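Local coordinates for protein transcriptional regulator containing CBS domains (Streptococcus pneumoniae, PDB 6UOF) that probably regulates transcription, its tandem CBS domains, the part crystallised here, being likely to sense a small ligand such as an adenine nucleotide, at residues 48-57 with 66-76. Sequence-based numbering, arbitrary orientation. Where two conformers were deposited one is given.
Sequences VVGVVTMRDA and IDKVMSRSLFL
The Asp-56 carboxylate meets Ser-71 OG close to its own plane: the hydroxyl donates to the syn side of OD2, 15° out of plane, with OG to OD2 2.6 Å. OG lies equally near OD1 (2.5 Å), so it straddles the carboxylate; as Ser-71 has two conformers, so close an approach is doubtful. On the anti side Thr-53 N reaches OD2, 35° out of plane. This is the join of a tandem CBS pair, where the chain of 66-76, in the second CBS motif, runs along edge strand 48-52 of the first. In segment 66-76 a water lies over one face of the Arg-72 guanidinium, offset toward its rim, with Met-70 O in plane at the edge; across the contact Val-49 O approaches obliquely, 3.9 Å from Arg-72 NH1. One antiparallel, hydrogen-bonded bridge pairs Val-51 with Ser-71: Val-51 N gives to Ser-71 O (3.1 Å) and Ser-71 N to Val-51 O (2.8 Å). Thr-53 and Asp-56 form a capping box on helix 54-57, Asp-56 N bonding Thr-53 OG1; because OD2 also takes the Ser-71 hydroxyl, the capped helix start is linked to 66-76. Met-70, a selenomethionine, leaves the backbone with CG between N and the carbonyl carbon (chi1 71°) and then runs extended, laying SE beside Gly-50 CA (4.0 Å) and CE against Val-49 CG2 (3.7 Å). Val-52 CG2 and Ala-57 CB pack on Val-69 CG2, beside Tyr-27 of helix 24-34. Another water joins Asp-56 O to Val-69 O; the one over Arg-72 donates to Val-49 O and accepts from Ser-73 N, 2.9 Å away.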
loop_
_atom_site.group_PDB
_atom_site.type_symbol
_atom_site.label_atom_id
_atom_site.label_comp_id
_atom_site.label_asym_id
_atom_site.label_seq_id
_atom_site.Cartn_x
_atom_site.Cartn_y
_atom_site.Cartn_z
ATOM N N VAL A 48 8.906 0.015 4.408
ATOM C CA VAL A 48 7.996 -0.821 3.576
ATOM C C VAL A 48 8.789 -2.035 3.081
ATOM O O VAL A 48 9.823 -1.849 2.426
ATOM C CB VAL A 48 7.424 0.001 2.418
ATOM C CG1 VAL A 48 6.613 -0.867 1.463
ATOM C CG2 VAL A 48 6.579 1.145 2.942
ATOM N N VAL A 49 8.296 -3.233 3.382
ATOM C CA VAL A 49 9.001 -4.493 2.997
ATOM C C VAL A 49 8.171 -5.303 1.997
ATOM O O VAL A 49 8.675 -6.327 1.516
ATOM C CB VAL A 49 9.331 -5.316 4.249
ATOM C CG1 VAL A 49 10.428 -4.653 5.066
ATOM C CG2 VAL A 49 8.109 -5.597 5.107
ATOM N N GLY A 50 6.948 -4.871 1.710
ATOM C CA GLY A 50 6.091 -5.596 0.762
ATOM C C GLY A 50 4.697 -5.014 0.760
ATOM O O GLY A 50 4.442 -3.990 1.432
ATOM N N VAL A 51 3.824 -5.644 -0.007
ATOM C CA VAL A 51 2.391 -5.288 -0.051
ATOM C C VAL A 51 1.603 -6.591 0.078
ATOM O O VAL A 51 2.104 -7.664 -0.337
ATOM C CB VAL A 51 2.044 -4.524 -1.341
ATOM C CG1 VAL A 51 2.668 -3.136 -1.395
ATOM C CG2 VAL A 51 2.383 -5.317 -2.593
ATOM N N VAL A 52 0.432 -6.521 0.668
ATOM C CA VAL A 52 -0.404 -7.740 0.824
ATOM C C VAL A 52 -1.753 -7.481 0.151
ATOM O O VAL A 52 -2.377 -6.426 0.393
ATOM C CB VAL A 52 -0.515 -8.199 2.292
ATOM C CG1 VAL A 52 -1.088 -7.137 3.213
ATOM C CG2 VAL A 52 -1.291 -9.496 2.423
ATOM N N THR A 53 -2.142 -8.412 -0.714
ATOM C CA THR A 53 -3.414 -8.354 -1.480
ATOM C C THR A 53 -4.238 -9.599 -1.172
ATOM O O THR A 53 -3.750 -10.526 -0.537
ATOM C CB THR A 53 -3.129 -8.291 -2.985
ATOM O OG1 THR A 53 -2.660 -9.582 -3.390
ATOM C CG2 THR A 53 -2.109 -7.226 -3.324
HETATM N N MSE A 54 -5.482 -9.629 -1.642
HETATM C CA MSE A 54 -6.332 -10.771 -1.375
HETATM C C MSE A 54 -5.796 -11.991 -2.131
HETATM O O MSE A 54 -5.933 -13.119 -1.660
HETATM C CB MSE A 54 -7.788 -10.462 -1.728
HETATM C CG MSE A 54 -8.746 -11.548 -1.299
HETATM SE SE MSE A 54 -8.865 -11.906 0.619
HETATM C CE MSE A 54 -9.750 -10.276 1.219
ATOM N N ARG A 55 -5.178 -11.776 -3.302
ATOM C CA ARG A 55 -4.547 -12.891 -4.006
ATOM C C ARG A 55 -3.450 -13.508 -3.126
ATOM O O ARG A 55 -3.286 -14.727 -3.114
ATOM C CB ARG A 55 -3.947 -12.417 -5.335
ATOM C CG ARG A 55 -3.119 -13.466 -6.065
ATOM C CD ARG A 55 -2.618 -13.004 -7.424
ATOM N NE ARG A 55 -1.405 -12.189 -7.378
ATOM C CZ ARG A 55 -0.179 -12.610 -7.703
ATOM N NH1 ARG A 55 0.027 -13.849 -8.121
ATOM N NH2 ARG A 55 0.844 -11.775 -7.624
ATOM N N ASP A 56 -2.718 -12.671 -2.400
ATOM C CA ASP A 56 -1.616 -13.168 -1.543
ATOM C C ASP A 56 -2.128 -13.907 -0.303
ATOM O O ASP A 56 -1.521 -14.918 0.058
ATOM C CB ASP A 56 -0.787 -12.003 -1.019
ATOM C CG ASP A 56 -0.037 -11.208 -2.063
ATOM O OD1 ASP A 56 0.392 -11.809 -3.057
ATOM O OD2 ASP A 56 0.166 -10.000 -1.841
ATOM N N ALA A 57 -3.214 -13.428 0.313
ATOM C CA ALA A 57 -3.576 -13.906 1.668
ATOM C C ALA A 57 -4.892 -14.680 1.745
ATOM O O ALA A 57 -5.058 -15.392 2.743
ATOM C CB ALA A 57 -3.652 -12.702 2.582
ATOM N N ILE A 66 2.283 -12.159 8.037
ATOM C CA ILE A 66 2.188 -11.446 6.735
ATOM C C ILE A 66 3.509 -11.517 5.962
ATOM O O ILE A 66 3.451 -11.585 4.715
ATOM C CB ILE A 66 1.724 -9.998 6.981
ATOM C CG1 ILE A 66 0.309 -9.974 7.572
ATOM C CG2 ILE A 66 1.831 -9.166 5.716
ATOM C CD1 ILE A 66 -0.771 -10.575 6.690
ATOM N N ASP A 67 4.664 -11.514 6.640
ATOM C CA ASP A 67 5.931 -11.516 5.873
ATOM C C ASP A 67 6.036 -12.768 4.995
ATOM O O ASP A 67 6.698 -12.678 3.960
ATOM C CB ASP A 67 7.157 -11.443 6.790
ATOM C CG ASP A 67 7.380 -12.666 7.657
ATOM O OD1 ASP A 67 6.436 -13.111 8.322
ATOM O OD2 ASP A 67 8.513 -13.187 7.628
ATOM N N LYS A 68 5.345 -13.850 5.355
ATOM C CA LYS A 68 5.483 -15.130 4.612
ATOM C C LYS A 68 4.456 -15.215 3.472
ATOM O O LYS A 68 4.551 -16.190 2.709
ATOM C CB LYS A 68 5.459 -16.298 5.612
ATOM C CG LYS A 68 6.675 -16.310 6.543
ATOM C CD LYS A 68 6.842 -17.507 7.453
ATOM C CE LYS A 68 6.961 -18.797 6.676
ATOM N NZ LYS A 68 7.330 -19.940 7.551
ATOM N N VAL A 69 3.544 -14.240 3.339
ATOM C CA VAL A 69 2.521 -14.298 2.248
ATOM C C VAL A 69 2.579 -13.050 1.369
ATOM O O VAL A 69 2.096 -13.079 0.248
ATOM C CB VAL A 69 1.082 -14.493 2.781
ATOM C CG1 VAL A 69 0.964 -15.659 3.746
ATOM C CG2 VAL A 69 0.536 -13.232 3.432
HETATM N N MSE A 70 3.185 -11.959 1.839
HETATM C CA MSE A 70 3.155 -10.698 1.111
HETATM C C MSE A 70 3.938 -10.765 -0.201
HETATM O O MSE A 70 4.870 -11.562 -0.349
HETATM C CB MSE A 70 3.715 -9.578 1.996
HETATM C CG MSE A 70 5.190 -9.677 2.219
HETATM SE SE MSE A 70 5.766 -8.386 3.576
HETATM C CE MSE A 70 7.638 -8.944 3.698
ATOM N N SER A 71 3.528 -9.889 -1.129
ATOM C CA SER A 71 4.135 -9.689 -2.433
ATOM C C SER A 71 5.284 -8.682 -2.337
ATOM O O SER A 71 5.393 -7.972 -1.306
ATOM C CB SER A 71 3.131 -9.151 -3.429
ATOM O OG SER A 71 2.064 -10.053 -3.648
ATOM N N ARG A 72 6.083 -8.601 -3.402
ATOM C CA ARG A 72 7.160 -7.587 -3.500
ATOM C C ARG A 72 6.551 -6.207 -3.764
ATOM O O ARG A 72 5.542 -6.102 -4.503
ATOM C CB ARG A 72 8.116 -7.910 -4.651
ATOM C CG ARG A 72 8.849 -9.247 -4.569
ATOM C CD ARG A 72 9.700 -9.428 -3.327
ATOM N NE ARG A 72 8.902 -9.758 -2.160
ATOM C CZ ARG A 72 9.309 -9.663 -0.899
ATOM N NH1 ARG A 72 8.477 -9.974 0.082
ATOM N NH2 ARG A 72 10.520 -9.225 -0.622
ATOM N N SER A 73 7.165 -5.190 -3.173
ATOM C CA SER A 73 6.782 -3.782 -3.426
ATOM C C SER A 73 7.937 -3.125 -4.187
ATOM O O SER A 73 8.999 -2.892 -3.570
ATOM C CB SER A 73 6.495 -3.073 -2.142
ATOM O OG SER A 73 6.000 -1.766 -2.400
ATOM N N LEU A 74 7.756 -2.872 -5.488
ATOM C CA LEU A 74 8.810 -2.254 -6.346
ATOM C C LEU A 74 8.421 -0.814 -6.709
ATOM O O LEU A 74 9.331 0.027 -6.894
ATOM C CB LEU A 74 8.967 -3.091 -7.618
ATOM C CG LEU A 74 9.944 -2.529 -8.649
ATOM C CD1 LEU A 74 11.367 -2.545 -8.108
ATOM C CD2 LEU A 74 9.866 -3.310 -9.951
ATOM N N PHE A 75 7.120 -0.567 -6.881
ATOM C CA PHE A 75 6.628 0.791 -7.202
ATOM C C PHE A 75 6.315 1.516 -5.899
ATOM O O PHE A 75 5.404 1.108 -5.176
ATOM C CB PHE A 75 5.442 0.715 -8.164
ATOM C CG PHE A 75 4.916 2.042 -8.650
ATOM C CD1 PHE A 75 5.756 3.134 -8.817
ATOM C CD2 PHE A 75 3.602 2.155 -9.062
ATOM C CE1 PHE A 75 5.263 4.341 -9.290
ATOM C CE2 PHE A 75 3.115 3.358 -9.549
ATOM C CZ PHE A 75 3.952 4.440 -9.670
ATOM N N LEU A 76 7.123 2.532 -5.621
ATOM C CA LEU A 76 6.991 3.397 -4.427
ATOM C C LEU A 76 7.075 4.841 -4.896
ATOM O O LEU A 76 7.810 5.113 -5.863
ATOM C CB LEU A 76 8.125 3.098 -3.446
ATOM C CG LEU A 76 8.175 1.673 -2.911
ATOM C CD1 LEU A 76 9.488 1.399 -2.182
ATOM C CD2 LEU A 76 6.987 1.375 -2.015
HETATM O O HOH W 1 9.194 -5.919 -1.261
HETATM O O HOH W 2 1.234 -15.443 -0.969
#